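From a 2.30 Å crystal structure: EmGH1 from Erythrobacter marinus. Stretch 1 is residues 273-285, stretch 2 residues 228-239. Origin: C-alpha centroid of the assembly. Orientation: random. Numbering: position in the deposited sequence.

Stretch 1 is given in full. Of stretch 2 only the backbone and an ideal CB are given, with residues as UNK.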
ATOM      1  N   GLY A 273     -32.109   4.084  -0.386  1.00 26.82           N
ATOM      2  CA  GLY A 273     -32.882   3.673   0.770  1.00 21.63           C
ATOM      3  C   GLY A 273     -32.605   2.275   1.267  1.00 23.90           C
ATOM      4  O   GLY A 273     -33.523   1.616   1.774  1.00 23.51           O
ATOM      5  N   SER A 274     -31.370   1.791   1.116  1.00 21.36           N
ATOM      6  CA  SER A 274     -30.977   0.517   1.706  1.00 23.51           C
ATOM      7  C   SER A 274     -31.424   0.455   3.164  1.00 17.16           C
ATOM      8  O   SER A 274     -31.218   1.396   3.926  1.00 23.87           O
ATOM      9  CB  SER A 274     -29.453   0.336   1.593  1.00 19.43           C
ATOM     10  OG  SER A 274     -29.005  -0.876   2.196  1.00 14.87           O
ATOM     11  N   ILE A 275     -32.054  -0.655   3.538  1.00 20.45           N
ATOM     12  CA  ILE A 275     -32.582  -0.816   4.886  1.00 19.29           C
ATOM     13  C   ILE A 275     -31.490  -1.287   5.839  1.00 18.67           C
ATOM     14  O   ILE A 275     -31.489  -0.931   7.024  1.00 18.92           O
ATOM     15  CB  ILE A 275     -33.776  -1.799   4.849  1.00 22.28           C
ATOM     16  CG1 ILE A 275     -34.975  -1.190   4.128  1.00 24.32           C
ATOM     17  CG2 ILE A 275     -34.205  -2.247   6.244  1.00 19.26           C
ATOM     18  CD1 ILE A 275     -36.094  -2.205   3.883  1.00 18.20           C
ATOM     19  N   GLY A 276     -30.557  -2.109   5.354  1.00 14.57           N
ATOM     20  CA  GLY A 276     -29.503  -2.653   6.177  1.00 18.77           C
ATOM     21  C   GLY A 276     -28.118  -2.230   5.702  1.00 20.51           C
ATOM     22  O   GLY A 276     -27.936  -1.687   4.601  1.00 21.52           O
ATOM     23  N   LEU A 277     -27.135  -2.502   6.557  1.00 22.87           N
ATOM     24  CA  LEU A 277     -25.731  -2.208   6.297  1.00 21.25           C
ATOM     25  C   LEU A 277     -24.910  -3.153   7.152  1.00 17.98           C
ATOM     26  O   LEU A 277     -25.261  -3.386   8.316  1.00 21.31           O
ATOM     27  CB  LEU A 277     -25.392  -0.750   6.627  1.00 19.72           C
ATOM     28  CG  LEU A 277     -23.910  -0.344   6.599  1.00 17.05           C
ATOM     29  CD1 LEU A 277     -23.792   1.050   6.019  1.00 14.14           C
ATOM     30  CD2 LEU A 277     -23.293  -0.383   7.990  1.00 14.56           C
ATOM     31  N   MET A 278     -23.827  -3.694   6.584  1.00 16.49           N
ATOM     32  CA  MET A 278     -22.916  -4.573   7.323  1.00 17.43           C
ATOM     33  C   MET A 278     -21.534  -3.932   7.457  1.00 15.91           C
ATOM     34  O   MET A 278     -21.035  -3.311   6.517  1.00 17.93           O
ATOM     35  CB  MET A 278     -22.789  -5.940   6.640  1.00 17.46           C
ATOM     36  CG  MET A 278     -21.825  -6.904   7.325  1.00 15.59           C
ATOM     37  SD  MET A 278     -21.639  -8.444   6.388  1.00 18.99           S
ATOM     38  CE  MET A 278     -23.194  -9.258   6.708  1.00 18.60           C
ATOM     39  N   ALA A 279     -20.918  -4.088   8.629  1.00 13.99           N
ATOM     40  CA  ALA A 279     -19.622  -3.496   8.927  1.00 19.90           C
ATOM     41  C   ALA A 279     -18.493  -4.419   8.470  1.00 22.76           C
ATOM     42  O   ALA A 279     -18.710  -5.574   8.102  1.00 22.01           O
ATOM     43  CB  ALA A 279     -19.494  -3.197  10.425  1.00 16.16           C
ATOM     44  N   SER A 280     -17.268  -3.904   8.539  1.00 21.40           N
ATOM     45  CA  SER A 280     -16.090  -4.548   7.968  1.00 16.18           C
ATOM     46  C   SER A 280     -15.275  -5.325   9.004  1.00 19.00           C
ATOM     47  O   SER A 280     -15.181  -4.938  10.171  1.00 23.65           O
ATOM     48  CB  SER A 280     -15.207  -3.484   7.300  1.00 18.79           C
ATOM     49  OG  SER A 280     -13.909  -3.981   7.020  1.00 23.65           O
ATOM     50  N   HIS A 281     -14.653  -6.421   8.542  1.00 22.08           N
ATOM     51  CA  HIS A 281     -13.701  -7.180   9.357  1.00 20.46           C
ATOM     52  C   HIS A 281     -12.620  -6.292   9.955  1.00 16.26           C
ATOM     53  O   HIS A 281     -12.124  -6.550  11.061  1.00 19.22           O
ATOM     54  CB  HIS A 281     -12.974  -8.240   8.509  1.00 21.25           C
ATOM     55  CG  HIS A 281     -13.796  -9.431   8.126  1.00 20.70           C
ATOM     56  ND1 HIS A 281     -14.899  -9.850   8.840  1.00 23.49           N
ATOM     57  CD2 HIS A 281     -13.641 -10.325   7.116  1.00 23.65           C
ATOM     58  CE1 HIS A 281     -15.400 -10.934   8.274  1.00 24.84           C
ATOM     59  NE2 HIS A 281     -14.658 -11.244   7.224  1.00 23.00           N
ATOM     60  N   GLY A 282     -12.180  -5.292   9.199  1.00 14.67           N
ATOM     61  CA  GLY A 282     -10.877  -4.698   9.401  1.00 18.11           C
ATOM     62  C   GLY A 282     -10.875  -3.514  10.348  1.00 20.54           C
ATOM     63  O   GLY A 282     -11.879  -3.161  10.968  1.00 20.12           O
ATOM     64  N   GLU A 283      -9.697  -2.905  10.456  1.00 18.53           N
ATOM     65  CA  GLU A 283      -9.427  -1.731  11.268  1.00 18.59           C
ATOM     66  C   GLU A 283      -8.830  -0.644  10.386  1.00 20.60           C
ATOM     67  O   GLU A 283      -8.200  -0.925   9.362  1.00 22.59           O
ATOM     68  CB  GLU A 283      -8.442  -2.063  12.393  1.00 16.98           C
ATOM     69  CG  GLU A 283      -7.042  -2.340  11.820  1.00 24.11           C
ATOM     70  CD  GLU A 283      -5.888  -1.849  12.690  1.00 24.40           C
ATOM     71  OE1 GLU A 283      -5.373  -0.757  12.381  1.00 29.20           O
ATOM     72  OE2 GLU A 283      -5.436  -2.575  13.604  1.00 24.19           O
ATOM     73  N   ILE A 284      -9.011   0.603  10.803  1.00 18.81           N
ATOM     74  CA  ILE A 284      -8.327   1.748  10.212  1.00 14.84           C
ATOM     75  C   ILE A 284      -7.630   2.498  11.338  1.00 23.31           C
ATOM     76  O   ILE A 284      -8.285   2.950  12.284  1.00 21.93           O
ATOM     77  CB  ILE A 284      -9.290   2.676   9.458  1.00 20.27           C
ATOM     78  CG1 ILE A 284      -9.967   1.907   8.327  1.00 15.74           C
ATOM     79  CG2 ILE A 284      -8.564   3.940   8.979  1.00 14.66           C
ATOM     80  CD1 ILE A 284     -11.143   2.597   7.767  1.00 15.58           C
ATOM     81  N   ASP A 285      -6.303   2.612  11.247  1.00 24.17           N
ATOM     82  CA  ASP A 285      -5.519   3.323  12.253  1.00 18.46           C
ATOM     83  C   ASP A 285      -5.809   2.787  13.652  1.00 20.25           C
ATOM     84  O   ASP A 285      -5.905   3.541  14.616  1.00 21.00           O
ATOM     85  CB  ASP A 285      -5.779   4.828  12.178  1.00 12.80           C
ATOM     86  CG  ASP A 285      -4.602   5.653  12.678  1.00 24.07           C
ATOM     87  OD1 ASP A 285      -3.454   5.170  12.570  1.00 19.76           O
ATOM     88  OD2 ASP A 285      -4.830   6.778  13.196  1.00 20.69           O
ATOM     89  N   UNK A 228     -36.689  -7.672  -1.166  1.00 23.26           N
ATOM     90  CA  UNK A 228     -35.994  -8.038   0.063  1.00 22.15           C
ATOM     91  C   UNK A 228     -35.106  -6.869   0.475  1.00 24.93           C
ATOM     92  O   UNK A 228     -34.758  -6.009  -0.335  1.00 22.72           O
ATOM     93  CB  UNK A 228     -35.174  -9.317  -0.120  1.00 22.15           C
ATOM     94  N   UNK A 229     -34.729  -6.854   1.749  1.00 17.90           N
ATOM     95  CA  UNK A 229     -33.826  -5.832   2.263  1.00 25.14           C
ATOM     96  C   UNK A 229     -32.380  -6.097   1.839  1.00 19.16           C
ATOM     97  O   UNK A 229     -31.904  -7.240   1.859  1.00 22.12           O
ATOM     98  CB  UNK A 229     -33.922  -5.764   3.788  1.00 25.14           C
ATOM     99  N   UNK A 230     -31.686  -5.032   1.452  1.00 21.09           N
ATOM    100  CA  UNK A 230     -30.245  -5.064   1.214  1.00 20.43           C
ATOM    101  C   UNK A 230     -29.498  -4.714   2.495  1.00 19.46           C
ATOM    102  O   UNK A 230     -29.955  -3.886   3.288  1.00 21.23           O
ATOM    103  CB  UNK A 230     -29.859  -4.101   0.089  1.00 20.43           C
ATOM    104  N   UNK A 231     -28.338  -5.344   2.689  1.00 17.15           N
ATOM    105  CA  UNK A 231     -27.370  -4.938   3.710  1.00 20.82           C
ATOM    106  C   UNK A 231     -26.056  -4.611   2.998  1.00 22.49           C
ATOM    107  O   UNK A 231     -25.221  -5.489   2.771  1.00 21.42           O
ATOM    108  CB  UNK A 231     -27.174  -6.029   4.764  1.00 20.82           C
ATOM    109  N   UNK A 232     -25.859  -3.341   2.650  1.00 19.82           N
ATOM    110  CA  UNK A 232     -24.673  -2.974   1.885  1.00 19.64           C
ATOM    111  C   UNK A 232     -23.431  -3.167   2.747  1.00 22.55           C
ATOM    112  O   UNK A 232     -23.424  -2.850   3.946  1.00 18.47           O
ATOM    113  CB  UNK A 232     -24.768  -1.530   1.390  1.00 19.64           C
ATOM    114  N   UNK A 233     -22.380  -3.727   2.147  1.00 16.04           N
ATOM    115  CA  UNK A 233     -21.197  -4.145   2.882  1.00 14.96           C
ATOM    116  C   UNK A 233     -19.972  -3.850   2.022  1.00 20.39           C
ATOM    117  O   UNK A 233     -20.098  -3.641   0.812  1.00 17.94           O
ATOM    118  CB  UNK A 233     -21.269  -5.627   3.255  1.00 14.96           C
ATOM    119  N   UNK A 234     -18.777  -3.802   2.633  1.00 18.24           N
ATOM    120  CA  UNK A 234     -18.525  -3.885   4.068  1.00 17.49           C
ATOM    121  C   UNK A 234     -18.013  -2.550   4.606  1.00 19.38           C
ATOM    122  O   UNK A 234     -16.941  -2.107   4.212  1.00 17.37           O
ATOM    123  CB  UNK A 234     -17.520  -4.999   4.370  1.00 17.49           C
ATOM    124  N   UNK A 235     -18.776  -1.946   5.527  1.00 14.98           N
ATOM    125  CA  UNK A 235     -18.587  -0.569   5.995  1.00 15.61           C
ATOM    126  C   UNK A 235     -17.396  -0.480   6.948  1.00 18.11           C
ATOM    127  O   UNK A 235     -17.459  -1.027   8.052  1.00 19.08           O
ATOM    128  CB  UNK A 235     -19.853  -0.059   6.686  1.00 15.61           C
ATOM    129  N   UNK A 236     -16.312   0.201   6.562  1.00 17.27           N
ATOM    130  CA  UNK A 236     -16.055   0.819   5.261  1.00 19.56           C
ATOM    131  C   UNK A 236     -14.550   0.730   5.033  1.00 23.41           C
ATOM    132  O   UNK A 236     -13.779   0.853   5.991  1.00 25.77           O
ATOM    133  CB  UNK A 236     -16.552   2.265   5.203  1.00 19.56           C
ATOM    134  N   UNK A 237     -14.129   0.518   3.786  1.00 19.68           N
ATOM    135  CA  UNK A 237     -12.719   0.387   3.450  1.00 19.88           C
ATOM    136  C   UNK A 237     -12.188  -1.031   3.418  1.00 21.83           C
ATOM    137  O   UNK A 237     -10.968  -1.221   3.384  1.00 17.77           O
ATOM    138  CB  UNK A 237     -11.890   1.196   4.449  1.00 19.88           C
ATOM    139  N   UNK A 238     -13.065  -2.032   3.421  1.00 15.28           N
ATOM    140  CA  UNK A 238     -12.621  -3.417   3.509  1.00 14.06           C
ATOM    141  C   UNK A 238     -11.716  -3.798   2.336  1.00 15.28           C
ATOM    142  O   UNK A 238     -10.788  -4.601   2.502  1.00 19.01           O
ATOM    143  CB  UNK A 238     -13.831  -4.352   3.562  1.00 14.06           C
ATOM    144  N   UNK A 239     -11.915  -3.183   1.167  1.00 17.21           N
ATOM    145  CA  UNK A 239     -11.125  -3.514  -0.007  1.00 16.38           C
ATOM    146  C   UNK A 239      -9.694  -3.002   0.016  1.00 24.93           C
ATOM    147  O   UNK A 239      -8.874  -3.460  -0.793  1.00 20.39           O
ATOM    148  CB  UNK A 239     -11.826  -2.966  -1.252  1.00 16.38           C
TER

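Position 228 points its CB away from stretch 1, with nothing of it within 5.5 Å, so stretch 1 sets no preference; the residue is Ile228. At 229 the CB points toward stretch 1 and lies 4.1 Å from Ile275 CB; a small apolar group would suit, among others. Ala229 makes this apolar contact.

At 230 the CB points sideways, 3.9 Å from Ser274 OG, so a short polar side chain could reach that hydroxyl, though a small apolar one would also fit. The residue is Thr230: with chi1 at p, its OG1 hydrogen-bonds Ser274 OG at 2.9 Å. Thr230 O accepts from Gly276 N at 2.8 Å, opening the parallel pairing.

Position 231 is bridged to Gly276, whose lack of a side chain leaves space on their shared face; the CB of 231 is 4.0 Å from Leu277 N. Several small or medium residues would suit. Ser231 uses the space: a CB modelled on Gly276 would lie 3.0 Å from Ser231 OG, a clash.

At 232 the CB turns to the face carrying Leu277, 5.0 Å from Leu277 CA; an aliphatic group would suit, a small polar one also. Val232 CG2 lies 4.1 Å from Leu277 CD1. Its backbone bonds the residues before and after Leu277: Val232 N donates to Gly276 O (3.3 Å) and Met278 N to Val232 O (2.8 Å, 170°).

At 233 the CB lies sideways, 3.7 Å from Met278 CB; many side chains would pack there through their CB. Lys233 does so, then its end leads away to a partner elsewhere in the structure.

A cis peptide precedes 234, within a beta bulge that shifts the register by one. The CB of 234 is 3.9 Å from Ser280 CA, tolerating many side chains. His234 presents its ring edge to Ala279 O, with Met278 SD oblique.

At 235 the CB is 3.7 Å from Leu277 CD2, so a large apolar residue suits. Phe235 lays a ring face against Leu277 CD1, 4.0 Å from the ring centroid, while Phe235 N donates to Met278 O at 2.8 Å.

At 236 and 239 nothing of stretch 1 lies within 5.5 Å of the ideal CB, so it sets no preference, and phi/psi of -74/-14 at 239 does not itself demand glycine; they are Ala236 and Gly239. At 237, phi/psi of 94/13 would jam a CB against the preceding carbonyl, which calls for glycine: Gly237.

The CB of 238 faces Ser280 OG at 3.5 Å, with His281 beyond, inviting a long or aromatic side chain. Tyr238 OH comes to 3.1 Å from His281 CD2.

Stretch 2, residues 228-239: IATSVKHFAGYG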
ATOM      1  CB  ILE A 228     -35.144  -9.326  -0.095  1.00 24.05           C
ATOM      2  CG1 ILE A 228     -33.918  -9.060  -0.992  1.00 21.58           C
ATOM      3  CG2 ILE A 228     -35.988 -10.470  -0.663  1.00 23.49           C
ATOM      4  CD1 ILE A 228     -32.937 -10.243  -1.097  1.00 17.79           C
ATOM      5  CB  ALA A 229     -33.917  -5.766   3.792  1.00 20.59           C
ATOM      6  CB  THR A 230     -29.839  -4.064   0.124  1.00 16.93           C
ATOM      7  OG1 THR A 230     -30.336  -2.761   0.460  1.00 17.25           O
ATOM      8  CG2 THR A 230     -30.401  -4.465  -1.218  1.00 18.53           C
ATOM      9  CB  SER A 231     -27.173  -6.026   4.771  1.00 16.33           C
ATOM     10  OG  SER A 231     -28.398  -6.671   5.067  1.00 20.21           O
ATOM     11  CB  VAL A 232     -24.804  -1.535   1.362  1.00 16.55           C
ATOM     12  CG1 VAL A 232     -25.912  -1.471   0.319  1.00 13.35           C
ATOM     13  CG2 VAL A 232     -25.124  -0.585   2.514  1.00 17.35           C
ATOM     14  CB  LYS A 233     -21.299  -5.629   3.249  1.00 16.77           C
ATOM     15  CG  LYS A 233     -21.361  -6.544   2.037  1.00 20.89           C
ATOM     16  CD  LYS A 233     -21.469  -7.997   2.432  1.00 20.85           C
ATOM     17  CE  LYS A 233     -21.151  -8.904   1.236  1.00 24.94           C
ATOM     18  NZ  LYS A 233     -21.570 -10.341   1.450  1.00 20.64           N
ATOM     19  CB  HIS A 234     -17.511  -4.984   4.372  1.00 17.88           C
ATOM     20  CG  HIS A 234     -17.789  -6.284   3.686  1.00 17.94           C
ATOM     21  ND1 HIS A 234     -17.602  -6.469   2.332  1.00 19.33           N
ATOM     22  CD2 HIS A 234     -18.209  -7.478   4.176  1.00 16.79           C
ATOM     23  CE1 HIS A 234     -17.901  -7.717   2.016  1.00 21.14           C
ATOM     24  NE2 HIS A 234     -18.265  -8.352   3.117  1.00 20.92           N
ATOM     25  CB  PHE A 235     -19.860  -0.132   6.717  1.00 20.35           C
ATOM     26  CG  PHE A 235     -20.068   1.344   6.788  1.00 13.92           C
ATOM     27  CD1 PHE A 235     -20.142   2.106   5.636  1.00 12.43           C
ATOM     28  CD2 PHE A 235     -20.252   1.963   8.019  1.00 17.28           C
ATOM     29  CE1 PHE A 235     -20.371   3.477   5.703  1.00 13.14           C
ATOM     30  CE2 PHE A 235     -20.476   3.332   8.103  1.00 14.62           C
ATOM     31  CZ  PHE A 235     -20.545   4.094   6.946  1.00 14.69           C
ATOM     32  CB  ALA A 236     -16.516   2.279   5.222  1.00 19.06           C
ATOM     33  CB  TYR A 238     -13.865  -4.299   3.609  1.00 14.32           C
ATOM     34  CG  TYR A 238     -13.664  -5.785   3.735  1.00 17.49           C
ATOM     35  CD1 TYR A 238     -12.674  -6.323   4.549  1.00 18.44           C
ATOM     36  CD2 TYR A 238     -14.528  -6.663   3.074  1.00 16.99           C
ATOM     37  CE1 TYR A 238     -12.521  -7.711   4.666  1.00 21.88           C
ATOM     38  CE2 TYR A 238     -14.394  -8.029   3.190  1.00 18.20           C
ATOM     39  CZ  TYR A 238     -13.389  -8.554   3.975  1.00 19.73           C
ATOM     40  OH  TYR A 238     -13.268  -9.925   4.062  1.00 21.77           O
TER
HETATM   41  O   HOH W   1     -12.354  -1.847   6.798  1.00 21.96           O
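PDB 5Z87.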